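Local coordinates for Glyoxalase/Bleomycin resistance protein/dioxygenase domain (Frankia sp., PDB 2RK0) that has no established activity but belongs to the glyoxalase/bleomycin resistance/dioxygenase superfamily, whose members are mostly metal-dependent enzymes or drug-binding resistance proteins, at residues E81-T84 and D85-V88. Residues are numbered along the deposited sequence; the frame is centred on the assembly and turned at random.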
loop_
_atom_site.group_PDB
_atom_site.type_symbol
_atom_site.label_atom_id
_atom_site.label_comp_id
_atom_site.label_asym_id
_atom_site.label_seq_id
_atom_site.Cartn_x
_atom_site.Cartn_y
_atom_site.Cartn_z
ATOM N N GLU A 81 -15.249 -7.727 5.874
ATOM C CA GLU A 81 -16.553 -7.496 6.485
ATOM C C GLU A 81 -16.993 -8.390 7.635
ATOM O O GLU A 81 -17.703 -7.930 8.532
ATOM C CB GLU A 81 -17.615 -7.520 5.387
ATOM C CG GLU A 81 -17.326 -6.516 4.283
ATOM C CD GLU A 81 -18.296 -6.613 3.129
ATOM O OE1 GLU A 81 -18.601 -7.747 2.697
ATOM O OE2 GLU A 81 -18.743 -5.552 2.647
ATOM N N SER A 82 -16.585 -9.654 7.628
ATOM C CA SER A 82 -16.989 -10.549 8.709
ATOM C C SER A 82 -15.889 -11.527 9.071
ATOM O O SER A 82 -14.892 -11.625 8.370
ATOM C CB SER A 82 -18.229 -11.339 8.297
ATOM O OG SER A 82 -17.895 -12.239 7.260
HETATM N N MSE A 83 -16.089 -12.245 10.170
HETATM C CA MSE A 83 -15.138 -13.238 10.638
HETATM C C MSE A 83 -14.971 -14.337 9.585
HETATM O O MSE A 83 -13.880 -14.870 9.403
HETATM C CB MSE A 83 -15.630 -13.864 11.946
HETATM C CG MSE A 83 -14.622 -14.784 12.610
HETATM SE SE MSE A 83 -13.175 -13.744 13.352
HETATM C CE MSE A 83 -14.083 -12.845 14.810
ATOM N N THR A 84 -16.059 -14.668 8.894
ATOM C CA THR A 84 -16.019 -15.704 7.868
ATOM C C THR A 84 -14.974 -15.376 6.811
ATOM O O THR A 84 -14.309 -16.271 6.296
ATOM C CB THR A 84 -17.395 -15.885 7.204
ATOM O OG1 THR A 84 -18.314 -16.424 8.166
ATOM C CG2 THR A 84 -17.297 -16.834 6.025
ATOM N N ASP A 85 -14.822 -14.095 6.491
ATOM C CA ASP A 85 -13.821 -13.693 5.517
ATOM C C ASP A 85 -12.434 -14.125 6.007
ATOM O O ASP A 85 -11.616 -14.618 5.231
ATOM C CB ASP A 85 -13.843 -12.176 5.312
ATOM C CG ASP A 85 -15.080 -11.709 4.572
ATOM O OD1 ASP A 85 -15.461 -12.379 3.587
ATOM O OD2 ASP A 85 -15.653 -10.669 4.964
ATOM N N LEU A 86 -12.178 -13.936 7.296
ATOM C CA LEU A 86 -10.893 -14.313 7.883
ATOM C C LEU A 86 -10.743 -15.827 7.917
ATOM O O LEU A 86 -9.663 -16.358 7.656
ATOM C CB LEU A 86 -10.774 -13.745 9.307
ATOM C CG LEU A 86 -10.723 -12.210 9.379
ATOM C CD1 LEU A 86 -10.475 -11.754 10.808
ATOM C CD2 LEU A 86 -9.620 -11.690 8.461
ATOM N N ASP A 87 -11.832 -16.518 8.244
ATOM C CA ASP A 87 -11.819 -17.974 8.314
ATOM C C ASP A 87 -11.465 -18.535 6.948
ATOM O O ASP A 87 -10.670 -19.459 6.839
ATOM C CB ASP A 87 -13.192 -18.522 8.734
ATOM C CG ASP A 87 -13.595 -18.104 10.138
ATOM O OD1 ASP A 87 -12.721 -17.649 10.909
ATOM O OD2 ASP A 87 -14.795 -18.242 10.470
ATOM N N VAL A 88 -12.060 -17.961 5.907
ATOM C CA VAL A 88 -11.806 -18.417 4.549
ATOM C C VAL A 88 -10.356 -18.153 4.141
ATOM O O VAL A 88 -9.708 -19.009 3.526
ATOM C CB VAL A 88 -12.767 -17.739 3.546
ATOM C CG1 VAL A 88 -12.395 -18.124 2.119
ATOM C CG2 VAL A 88 -14.216 -18.155 3.845
HETATM O O HOH W 1 -18.739 -11.507 5.086
#
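Asp85 turns its carboxylate back to the chain entering helix 83-96, where OD2 accepts a hydrogen bond from the backbone N of Ser82 at 3.0 Å. This bond is fairly straight (N-H...O 154°), but the donor meets the anti side of OD2, 32° out of the carboxylate plane. It is one half of a capping box; the reciprocal half is not formed, Ser82 OG lying 3.7 Å from Asp85 N. A weak second bond reaches OD2 from Glu81 N at 3.1 Å. With CG beside its own backbone N (chi1 -71°), Asp85 can reach these amides. A water donates to the same OD2 at 3.2 Å, and a further hydrogen bond comes from Ser2 N of the second subunit; the same Ser2 N also bonds Glu81 OE1.

In the first turn, Asp85 N makes a weak bond to Ser82 O. Regular i to i+4 bonding follows, Asp87 N to Met83 O at 2.9 Å and Val88 N to Thr84 O at 2.8 Å. On the side facing the sheet, Met83 SE lies 4.2 Å from Leu86 CD1, and both side chains rest on Trp110 and Leu126.

OD2 thus receives two backbone N-H groups, one weakly, plus a water and Ser2 N, consistent with an ionised carboxylate; these bonds link the helix start to the subunit interface.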